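Local coordinates for glutamate ABC superfamily ATP binding cassette transporter, binding protein (Enterococcus faecium DO, PDB 5EYF) that binds L-glutamate and probably delivers it to an ABC transporter as the extracellular solute-binding component of the uptake system, at residues V43-A48 and E220-D225; S115-K118 and D122-A125; I202-G207 and K213-A218. All coordinates share one frame; numbering follows the deposited sequence. Where two conformers were deposited one is given.

Interaction 1. Residues V43-A48 and E220-D225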
ATOM      1  N   VAL B  43      -6.282  -5.331 -17.809  1.00 17.43           N
ATOM      2  CA  VAL B  43      -6.468  -6.239 -18.942  1.00 18.33           C
ATOM      3  C   VAL B  43      -5.228  -7.113 -19.142  1.00 17.53           C
ATOM      4  O   VAL B  43      -5.333  -8.331 -19.365  1.00 17.85           O
ATOM      5  CB  VAL B  43      -6.802  -5.434 -20.210  1.00 18.87           C
ATOM      6  CG1 VAL B  43      -6.782  -6.343 -21.455  1.00 18.78           C
ATOM      7  CG2 VAL B  43      -8.157  -4.774 -20.059  1.00 21.57           C
ATOM      8  N   ASP B  44      -4.040  -6.511 -19.086  1.00 17.80           N
ATOM      9  CA  ASP B  44      -2.825  -7.300 -19.336  1.00 17.60           C
ATOM     10  C   ASP B  44      -2.546  -8.298 -18.217  1.00 16.75           C
ATOM     11  O   ASP B  44      -2.068  -9.417 -18.468  1.00 17.49           O
ATOM     12  CB  ASP B  44      -1.622  -6.379 -19.537  1.00 17.77           C
ATOM     13  CG  ASP B  44      -1.601  -5.746 -20.930  1.00 18.51           C
ATOM     14  OD1 ASP B  44      -2.479  -6.074 -21.772  1.00 20.49           O
ATOM     15  OD2 ASP B  44      -0.702  -4.923 -21.185  1.00 20.66           O
ATOM     16  N   ILE B  45      -2.782  -7.893 -16.974  1.00 15.17           N
ATOM     17  CA  ILE B  45      -2.668  -8.833 -15.862  1.00 16.08           C
ATOM     18  C   ILE B  45      -3.642  -9.997 -16.052  1.00 15.01           C
ATOM     19  O   ILE B  45      -3.292 -11.167 -15.832  1.00 15.95           O
ATOM     20  CB  ILE B  45      -2.887  -8.098 -14.517  1.00 14.53           C
ATOM     21  CG1 ILE B  45      -1.725  -7.087 -14.211  1.00 15.25           C
ATOM     22  CG2 ILE B  45      -3.019  -9.069 -13.375  1.00 15.38           C
ATOM     23  CD1 ILE B  45      -0.402  -7.756 -13.832  1.00 14.84           C
ATOM     24  N   ALA B  46      -4.898  -9.700 -16.433  1.00 15.71           N
ATOM     25  CA  ALA B  46      -5.882 -10.759 -16.678  1.00 16.13           C
ATOM     26  C   ALA B  46      -5.401 -11.743 -17.738  1.00 16.96           C
ATOM     27  O   ALA B  46      -5.534 -12.962 -17.576  1.00 17.87           O
ATOM     28  CB  ALA B  46      -7.202 -10.136 -17.125  1.00 17.44           C
ATOM     29  N   LYS B  47      -4.887 -11.228 -18.856  1.00 18.05           N
ATOM     30  CA  LYS B  47      -4.407 -12.118 -19.918  1.00 18.52           C
ATOM     31  C   LYS B  47      -3.259 -12.988 -19.420  1.00 18.09           C
ATOM     32  O   LYS B  47      -3.217 -14.196 -19.698  1.00 18.86           O
ATOM     33  CB  LYS B  47      -3.981 -11.300 -21.136  1.00 19.19           C
ATOM     34  CG  LYS B  47      -5.134 -10.588 -21.825  1.00 21.13           C
ATOM     35  CD  LYS B  47      -4.636  -9.713 -22.935  1.00 23.12           C
ATOM     36  CE  LYS B  47      -5.783  -9.151 -23.721  1.00 25.15           C
ATOM     37  NZ  LYS B  47      -5.311  -8.523 -24.995  1.00 27.02           N
ATOM     38  N   ALA B  48      -2.318 -12.395 -18.683  1.00 17.30           N
ATOM     39  CA  ALA B  48      -1.178 -13.163 -18.194  1.00 16.78           C
ATOM     40  C   ALA B  48      -1.615 -14.241 -17.202  1.00 16.17           C
ATOM     41  O   ALA B  48      -1.085 -15.361 -17.215  1.00 16.40           O
ATOM     42  CB  ALA B  48      -0.161 -12.214 -17.559  1.00 16.65           C
ATOM     43  N   GLU B 220       1.792 -15.466  -8.236  0.54 18.48           N
ATOM     44  CA  GLU B 220       3.091 -15.882  -7.702  0.54 20.53           C
ATOM     45  C   GLU B 220       4.082 -16.165  -8.826  0.54 20.75           C
ATOM     46  O   GLU B 220       5.219 -15.689  -8.807  0.54 21.86           O
ATOM     47  CB  GLU B 220       2.926 -17.119  -6.816  0.54 22.62           C
ATOM     48  CG  GLU B 220       4.206 -17.554  -6.107  0.54 27.64           C
ATOM     49  CD  GLU B 220       3.989 -18.720  -5.143  0.54 34.34           C
ATOM     50  OE1 GLU B 220       2.888 -19.315  -5.148  0.54 36.75           O
ATOM     51  OE2 GLU B 220       4.922 -19.044  -4.376  0.54 37.55           O
ATOM     52  N   GLU B 221       3.653 -16.942  -9.817  1.00 19.40           N
ATOM     53  CA  GLU B 221       4.532 -17.305 -10.922  1.00 20.25           C
ATOM     54  C   GLU B 221       4.951 -16.075 -11.721  1.00 19.31           C
ATOM     55  O   GLU B 221       6.103 -15.983 -12.168  1.00 20.14           O
ATOM     56  CB  GLU B 221       3.812 -18.312 -11.813  1.00 21.59           C
ATOM     57  CG  GLU B 221       3.700 -19.728 -11.220  1.00 26.06           C
ATOM     58  CD  GLU B 221       2.928 -20.690 -12.125  1.00 31.55           C
ATOM     59  OE1 GLU B 221       2.946 -20.502 -13.369  1.00 33.39           O
ATOM     60  OE2 GLU B 221       2.298 -21.635 -11.589  1.00 32.96           O
HETATM   61  N   MSE B 222       4.044 -15.106 -11.876  1.00 18.22           N
HETATM   62  CA  MSE B 222       4.324 -13.915 -12.659  1.00 18.16           C
HETATM   63  C   MSE B 222       5.297 -12.985 -11.938  1.00 18.96           C
HETATM   64  O   MSE B 222       6.124 -12.316 -12.559  1.00 19.32           O
HETATM   65  CB  MSE B 222       3.021 -13.164 -12.952  1.00 17.50           C
HETATM   66  CG  MSE B 222       2.096 -13.931 -13.935  1.00 16.50           C
HETATM   67 SE   MSE B 222       0.255 -13.331 -13.861  0.76 17.96          SE
HETATM   68  CE  MSE B 222       0.490 -11.408 -14.180  0.98 18.96           C
ATOM     69  N   HIS B 223       5.172 -12.927 -10.612  1.00 18.76           N
ATOM     70  CA  HIS B 223       6.178 -12.217  -9.828  1.00 19.50           C
ATOM     71  C   HIS B 223       7.517 -12.932  -9.857  1.00 21.89           C
ATOM     72  O   HIS B 223       8.567 -12.276  -9.851  1.00 25.22           O
ATOM     73  CB  HIS B 223       5.713 -12.068  -8.393  1.00 19.93           C
ATOM     74  CG  HIS B 223       4.666 -11.036  -8.215  1.00 19.32           C
ATOM     75  ND1 HIS B 223       4.941  -9.684  -8.253  1.00 19.06           N
ATOM     76  CD2 HIS B 223       3.343 -11.150  -7.959  1.00 18.89           C
ATOM     77  CE1 HIS B 223       3.826  -9.012  -8.037  1.00 18.86           C
ATOM     78  NE2 HIS B 223       2.842  -9.876  -7.858  1.00 18.56           N
ATOM     79  N   ALA B 224       7.507 -14.265  -9.907  1.00 23.17           N
ATOM     80  CA  ALA B 224       8.776 -14.966  -9.858  1.00 25.39           C
ATOM     81  C   ALA B 224       9.522 -14.848 -11.177  1.00 25.99           C
ATOM     82  O   ALA B 224      10.755 -14.833 -11.181  1.00 29.09           O
ATOM     83  CB  ALA B 224       8.559 -16.426  -9.474  1.00 25.61           C
ATOM     84  N   ASP B 225       8.827 -14.756 -12.303  1.00 24.41           N
ATOM     85  CA  ASP B 225       9.521 -14.806 -13.582  1.00 24.44           C
ATOM     86  C   ASP B 225       9.572 -13.469 -14.301  1.00 25.49           C
ATOM     87  O   ASP B 225      10.079 -13.403 -15.422  1.00 26.92           O
ATOM     88  CB  ASP B 225       8.948 -15.901 -14.488  1.00 25.20           C
ATOM     89  CG  ASP B 225       7.511 -15.641 -14.942  1.00 24.41           C
ATOM     90  OD1 ASP B 225       7.034 -14.497 -14.841  1.00 24.21           O
ATOM     91  OD2 ASP B 225       6.872 -16.599 -15.438  1.00 27.77           O
TER
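Met222, present as selenomethionine, reaches from helix 209-225 to helix 41-54 and sets its terminal methyl against Ala48 and Ile45. The tight spot is at Ala48: its CB lies 3.5 Å from CE of Met222, while the selenium sits a little further back, with SE 3.9 Å from the same Ala48 CB. Ile45, one turn earlier, brings the end of its longer branch to the other contact at a slant, CD1 standing 3.8 Å from Met222 CE. The conformation of Met222 explains why the methyl serves both neighbours. From CA to selenium the chain runs out nearly straight, with chi2 at 161°, and then bends at the last torsion, chi3 55°, which turns CE in between the two apolar groups. The helices come to 7.8 Å between Ala48 CA and Met222 CA, a gap the selenomethionine side chain fills. The grip is wholly apolar, and it is small.

Beyond Met222 the second segment opens out. Glu220 and Ala224 lie on the exposed face of their helix, and Asp225, also exposed, is tied down by charge: its carboxylate makes a salt bridge to Lys52, further along helix 41-54, and accepts a hydrogen bond from Thr227. On the first segment the partly exposed Asp44 carboxylate pairs with Lys234 and the indole NH of Trp235.

Helix 227-235 closes over the contact, its Ile231 touching Ile45 and Ala48 and its Tyr228 meeting Ile45. Ile49 and Lys52 extend the bed for Met222 along helix 41-54, whose other side, through Val43 and Ala46, packs on Phe62 of strand 59-64.

Interaction 2. Residues S115-K118 and D122-A125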
ATOM      1  N   SER B 115      -4.781  26.286  -8.315  1.00 26.71           N
ATOM      2  CA  SER B 115      -5.769  26.206  -7.252  1.00 26.00           C
ATOM      3  C   SER B 115      -5.145  26.537  -5.905  1.00 26.42           C
ATOM      4  O   SER B 115      -3.977  26.240  -5.643  1.00 27.79           O
ATOM      5  CB  SER B 115      -6.369  24.797  -7.191  1.00 24.17           C
ATOM      6  OG  SER B 115      -7.334  24.721  -6.176  1.00 26.56           O
ATOM      7  N   GLN B 116      -5.952  27.137  -5.029  1.00 27.65           N
ATOM      8  CA  GLN B 116      -5.557  27.307  -3.637  1.00 28.81           C
ATOM      9  C   GLN B 116      -5.542  25.978  -2.879  1.00 30.02           C
ATOM     10  O   GLN B 116      -4.857  25.871  -1.855  1.00 32.43           O
ATOM     11  CB  GLN B 116      -6.508  28.322  -2.984  1.00 30.49           C
ATOM     12  CG  GLN B 116      -6.186  28.769  -1.558  1.00 31.51           C
ATOM     13  CD  GLN B 116      -4.835  29.445  -1.410  1.00 34.25           C
ATOM     14  OE1 GLN B 116      -4.185  29.296  -0.380  1.00 36.69           O
ATOM     15  NE2 GLN B 116      -4.408  30.186  -2.429  1.00 33.26           N
ATOM     16  N   ILE B 117      -6.251  24.965  -3.374  1.00 28.27           N
ATOM     17  CA  ILE B 117      -6.332  23.647  -2.739  1.00 26.60           C
ATOM     18  C   ILE B 117      -5.037  22.884  -3.014  1.00 28.66           C
ATOM     19  O   ILE B 117      -4.703  22.614  -4.171  1.00 28.65           O
ATOM     20  CB  ILE B 117      -7.560  22.877  -3.261  1.00 25.18           C
ATOM     21  CG1 ILE B 117      -8.844  23.581  -2.794  1.00 25.08           C
ATOM     22  CG2 ILE B 117      -7.540  21.401  -2.838  1.00 24.08           C
ATOM     23  CD1 ILE B 117     -10.105  23.078  -3.463  1.00 24.85           C
ATOM     24  N   LYS B 118      -4.307  22.524  -1.948  1.00 29.85           N
ATOM     25  CA  LYS B 118      -3.024  21.841  -2.078  1.00 31.28           C
ATOM     26  C   LYS B 118      -3.025  20.427  -1.526  1.00 29.51           C
ATOM     27  O   LYS B 118      -2.048  19.692  -1.736  1.00 29.87           O
ATOM     28  CB  LYS B 118      -1.916  22.608  -1.349  1.00 35.18           C
ATOM     29  CG  LYS B 118      -1.884  24.100  -1.584  1.00 38.54           C
ATOM     30  CD  LYS B 118      -1.155  24.718  -0.403  1.00 41.43           C
ATOM     31  CE  LYS B 118      -0.768  26.166  -0.644  1.00 42.93           C
ATOM     32  NZ  LYS B 118       0.272  26.601   0.343  1.00 43.12           N
ATOM     33  N   ASP B 122      -7.143  21.061   2.757  1.00 28.01           N
ATOM     34  CA  ASP B 122      -7.736  22.307   2.281  1.00 27.21           C
ATOM     35  C   ASP B 122      -9.190  22.156   1.832  1.00 27.46           C
ATOM     36  O   ASP B 122      -9.752  23.094   1.270  1.00 28.27           O
ATOM     37  CB  ASP B 122      -6.911  22.854   1.111  1.00 28.90           C
ATOM     38  CG  ASP B 122      -5.552  23.374   1.548  1.00 31.07           C
ATOM     39  OD1 ASP B 122      -5.427  23.751   2.734  1.00 31.82           O
ATOM     40  OD2 ASP B 122      -4.610  23.411   0.713  1.00 31.41           O
ATOM     41  N   LEU B 123      -9.792  20.996   2.017  1.00 24.55           N
ATOM     42  CA  LEU B 123     -11.198  20.805   1.707  1.00 26.36           C
ATOM     43  C   LEU B 123     -12.038  21.109   2.939  1.00 29.77           C
ATOM     44  O   LEU B 123     -11.683  20.729   4.065  1.00 32.32           O
ATOM     45  CB  LEU B 123     -11.443  19.377   1.229  1.00 25.28           C
ATOM     46  CG  LEU B 123     -10.648  19.009  -0.030  1.00 24.92           C
ATOM     47  CD1 LEU B 123     -10.906  17.544  -0.436  1.00 25.73           C
ATOM     48  CD2 LEU B 123     -10.989  19.959  -1.190  1.00 25.42           C
ATOM     49  N   ASN B 124     -13.151  21.799   2.725  1.00 28.56           N
ATOM     50  CA  ASN B 124     -13.953  22.307   3.829  1.00 29.93           C
ATOM     51  C   ASN B 124     -15.346  22.630   3.291  1.00 31.60           C
ATOM     52  O   ASN B 124     -15.645  22.397   2.116  1.00 32.12           O
ATOM     53  CB  ASN B 124     -13.280  23.539   4.436  1.00 30.24           C
ATOM     54  CG  ASN B 124     -13.038  24.623   3.388  1.00 31.59           C
ATOM     55  OD1 ASN B 124     -13.988  25.128   2.792  1.00 32.03           O
ATOM     56  ND2 ASN B 124     -11.769  24.946   3.127  1.00 30.11           N
ATOM     57  N   ALA B 125     -16.188  23.219   4.148  1.00 33.37           N
ATOM     58  CA  ALA B 125     -17.569  23.498   3.776  1.00 34.47           C
ATOM     59  C   ALA B 125     -17.686  24.418   2.571  1.00 35.63           C
ATOM     60  O   ALA B 125     -18.741  24.442   1.927  1.00 37.29           O
ATOM     61  CB  ALA B 125     -18.321  24.110   4.957  1.00 34.73           C
TER
HETATM   62  O   HOH W   1      -3.860  26.166   0.835  1.00 35.28           O
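Asp122 turns its carboxylate back onto the chain it has just left and takes the backbone NH of Lys118, with Lys118 N 2.8 Å from Asp122 OD2 and an N-H...O angle of 157°. The oxygen accepts through its anti lone pair, the one facing away from OD1. That same OD2 lies alongside the start of the lysine side chain, 3.5 Å from Lys118 CB, and a water 2.9 Å from both Asp122 OD2 and Gln116 O bridges the two, though it has other acceptors within reach and cannot serve them all at once.

Next to this polar knot sits an apolar one: Ile117 CD1 meets Leu123 CD2 at 4.0 Å, the two side chains crossing at about a right angle. Both rest on Leu109 of strand 103-112, Ile117 also on Val111, and Leu123 reaches Ala145 and Ala148.

Further out, the Lys118 chain is extended beyond CG, which carries NZ away from the carboxylate of its own chain and over to Asp122 of the second subunit. On the other flank Ser115 OG accepts from Ile117 N at 3.0 Å, an ST turn at the start of the segment. Far from the glutamate site, this is a side-chain-to-backbone tie closing the connection between strands 103-112 and 128-132, joined to the second subunit by reciprocal Lys118-Asp122 salt bridges between the chains.

Interaction 3. Residues I202-G207 and K213-A218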
ATOM      1  N   ILE B 202      -7.956  -8.874  -7.070  1.00 13.72           N
ATOM      2  CA  ILE B 202      -8.883  -9.520  -7.997  1.00 13.77           C
ATOM      3  C   ILE B 202      -9.996 -10.145  -7.180  1.00 14.70           C
ATOM      4  O   ILE B 202      -9.735 -10.958  -6.294  1.00 15.11           O
ATOM      5  CB  ILE B 202      -8.162 -10.573  -8.852  1.00 13.60           C
ATOM      6  CG1 ILE B 202      -7.109  -9.876  -9.708  1.00 15.13           C
ATOM      7  CG2 ILE B 202      -9.171 -11.413  -9.718  1.00 14.37           C
ATOM      8  CD1 ILE B 202      -6.095 -10.888 -10.338  1.00 15.16           C
ATOM      9  N   ALA B 203     -11.253  -9.784  -7.480  1.00 15.71           N
ATOM     10  CA  ALA B 203     -12.360 -10.312  -6.712  1.00 16.89           C
ATOM     11  C   ALA B 203     -12.934 -11.551  -7.381  1.00 17.27           C
ATOM     12  O   ALA B 203     -13.150 -11.572  -8.595  1.00 18.96           O
ATOM     13  CB  ALA B 203     -13.445  -9.253  -6.539  1.00 18.12           C
ATOM     14  N   ILE B 204     -13.208 -12.563  -6.565  1.00 18.00           N
ATOM     15  CA  ILE B 204     -13.756 -13.839  -6.997  1.00 18.27           C
ATOM     16  C   ILE B 204     -14.952 -14.164  -6.102  1.00 19.58           C
ATOM     17  O   ILE B 204     -14.960 -13.833  -4.908  1.00 20.09           O
ATOM     18  CB  ILE B 204     -12.656 -14.925  -6.960  1.00 19.33           C
ATOM     19  CG1 ILE B 204     -11.544 -14.553  -7.969  1.00 21.65           C
ATOM     20  CG2 ILE B 204     -13.213 -16.347  -7.171  1.00 19.44           C
ATOM     21  CD1 ILE B 204     -10.338 -15.441  -7.945  1.00 24.48           C
ATOM     22  N   ASN B 205     -16.008 -14.733  -6.681  1.00 21.76           N
ATOM     23  CA  ASN B 205     -17.176 -15.014  -5.852  1.00 24.31           C
ATOM     24  C   ASN B 205     -16.813 -15.996  -4.741  1.00 24.53           C
ATOM     25  O   ASN B 205     -15.875 -16.794  -4.864  1.00 25.03           O
ATOM     26  CB  ASN B 205     -18.316 -15.592  -6.701  1.00 25.55           C
ATOM     27  CG  ASN B 205     -19.662 -15.499  -6.023  1.00 29.31           C
ATOM     28  OD1 ASN B 205     -19.836 -14.742  -5.063  1.00 31.66           O
ATOM     29  ND2 ASN B 205     -20.622 -16.271  -6.507  1.00 31.72           N
ATOM     30  N   LYS B 206     -17.569 -15.933  -3.652  1.00 25.53           N
ATOM     31  CA  LYS B 206     -17.484 -16.947  -2.616  1.00 25.54           C
ATOM     32  C   LYS B 206     -17.771 -18.329  -3.200  1.00 26.73           C
ATOM     33  O   LYS B 206     -18.572 -18.487  -4.131  1.00 29.30           O
ATOM     34  CB  LYS B 206     -18.479 -16.631  -1.494  1.00 26.87           C
ATOM     35  CG  LYS B 206     -18.311 -15.255  -0.886  1.00 27.48           C
ATOM     36  CD  LYS B 206     -17.085 -15.200   0.014  1.00 28.20           C
ATOM     37  CE  LYS B 206     -16.984 -13.873   0.793  1.00 28.81           C
ATOM     38  NZ  LYS B 206     -15.694 -13.791   1.518  1.00 30.10           N
ATOM     39  N   GLY B 207     -17.103 -19.338  -2.645  1.00 27.03           N
ATOM     40  CA  GLY B 207     -17.331 -20.708  -3.053  1.00 25.65           C
ATOM     41  C   GLY B 207     -16.579 -21.102  -4.300  1.00 26.39           C
ATOM     42  O   GLY B 207     -16.926 -22.102  -4.943  1.00 28.37           O
ATOM     43  N   LYS B 213      -7.301 -20.020  -5.598  0.55 20.42           N
ATOM     44  CA  LYS B 213      -5.952 -20.553  -5.432  0.55 21.86           C
ATOM     45  C   LYS B 213      -5.181 -20.523  -6.745  0.55 20.80           C
ATOM     46  O   LYS B 213      -3.986 -20.206  -6.759  0.55 20.24           O
ATOM     47  CB  LYS B 213      -6.003 -21.985  -4.892  0.55 24.69           C
ATOM     48  CG  LYS B 213      -6.215 -22.098  -3.395  0.55 28.53           C
ATOM     49  CD  LYS B 213      -6.227 -23.557  -2.927  0.55 31.42           C
ATOM     50  CE  LYS B 213      -7.561 -23.946  -2.306  0.55 32.86           C
ATOM     51  NZ  LYS B 213      -7.903 -23.122  -1.126  0.55 32.96           N
ATOM     52  N   ALA B 214      -5.851 -20.855  -7.854  1.00 19.51           N
ATOM     53  CA  ALA B 214      -5.211 -20.805  -9.168  1.00 18.63           C
ATOM     54  C   ALA B 214      -4.779 -19.385  -9.535  1.00 18.01           C
ATOM     55  O   ALA B 214      -3.699 -19.190 -10.103  1.00 18.50           O
ATOM     56  CB  ALA B 214      -6.160 -21.362 -10.234  1.00 19.16           C
ATOM     57  N   VAL B 215      -5.628 -18.389  -9.262  1.00 16.69           N
ATOM     58  CA  VAL B 215      -5.272 -17.001  -9.548  1.00 16.60           C
ATOM     59  C   VAL B 215      -4.078 -16.570  -8.705  1.00 17.60           C
ATOM     60  O   VAL B 215      -3.145 -15.924  -9.209  1.00 17.86           O
ATOM     61  CB  VAL B 215      -6.493 -16.094  -9.302  1.00 15.08           C
ATOM     62  CG1 VAL B 215      -6.104 -14.613  -9.317  1.00 16.52           C
ATOM     63  CG2 VAL B 215      -7.589 -16.392 -10.338  1.00 17.68           C
ATOM     64  N   ASN B 216      -4.075 -16.932  -7.423  1.00 17.09           N
ATOM     65  CA  ASN B 216      -2.936 -16.541  -6.584  1.00 15.54           C
ATOM     66  C   ASN B 216      -1.650 -17.228  -7.019  1.00 16.33           C
ATOM     67  O   ASN B 216      -0.577 -16.615  -6.987  1.00 17.96           O
ATOM     68  CB  ASN B 216      -3.218 -16.837  -5.110  1.00 16.50           C
ATOM     69  CG  ASN B 216      -4.032 -15.747  -4.470  1.00 17.09           C
ATOM     70  OD1 ASN B 216      -4.008 -14.600  -4.930  1.00 17.56           O
ATOM     71  ND2 ASN B 216      -4.791 -16.090  -3.437  1.00 20.38           N
ATOM     72  N   GLN B 217      -1.745 -18.493  -7.434  1.00 16.85           N
ATOM     73  CA  GLN B 217      -0.569 -19.194  -7.922  1.00 18.70           C
ATOM     74  C   GLN B 217      -0.055 -18.556  -9.202  1.00 18.56           C
ATOM     75  O   GLN B 217       1.156 -18.424  -9.397  1.00 18.95           O
ATOM     76  CB  GLN B 217      -0.924 -20.669  -8.156  1.00 20.77           C
ATOM     77  CG  GLN B 217       0.194 -21.522  -8.742  1.00 26.06           C
ATOM     78  CD  GLN B 217       1.353 -21.699  -7.793  0.67 28.44           C
ATOM     79  OE1 GLN B 217       1.178 -21.679  -6.578  0.41 29.37           O
ATOM     80  NE2 GLN B 217       2.553 -21.874  -8.344  0.49 29.35           N
ATOM     81  N   ALA B 218      -0.972 -18.163 -10.091  1.00 17.85           N
ATOM     82  CA  ALA B 218      -0.591 -17.476 -11.320  1.00 17.94           C
ATOM     83  C   ALA B 218       0.168 -16.190 -11.014  1.00 17.82           C
ATOM     84  O   ALA B 218       1.233 -15.934 -11.591  1.00 16.51           O
ATOM     85  CB  ALA B 218      -1.838 -17.190 -12.157  1.00 17.22           C
TER
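Val215 presents both its methyls to strand 198-205, one to each of two isoleucines. CG1 meets Ile202 CD1 at 3.9 Å, and CG2 meets Ile204 CD1 at 3.8 Å. A chi1 of 169° splits the valine across the pair, placing CG1 opposite the backbone N and CG2 opposite the carbonyl carbon.

The isoleucines are near copies of each other, each with chi1 -63° and chi2 close to trans, so that the longer branch stretches out from the strand and ends in the methyl that does the touching. They differ in approach: Ile204 and Val215 lie side by side, running antiparallel, whereas Ile202 comes in at a slant. Being two residues apart, both isoleucines leave the same face of the strand, while Ala203 between them turns to the other, where it packs on Val96 and Phe98.

Helix 41-54 adds to the same apolar layer, with Ile49 on Ile202 and Ile53 on Val215, and Ala81 backs both isoleucines. This is a strand followed directly by a helix that folds back over it, the helix-on-sheet layering of an alpha/beta lobe in a solute-binding protein.

Interactions 1 and 3 belong together: their centres are 13 Å apart and they use the same helix 209-225 about two turns apart, Val215 against strand 198-205 and Met222 against helix 41-54. Ile49 of the latter helix joins them, touching Met222 from one contact and Ile202 and Ala218 from the other. Neither reaches the ligand, for the side chain of Ile202 is about 12 Å from the bound glutamate and that of Ile45 about 11 Å from the side chain of Thr85, a glutamate-binding residue. Interaction 2 lies on the opposite side of the chain's centre, 40 Å from either of the others between centres, where it faces the second subunit.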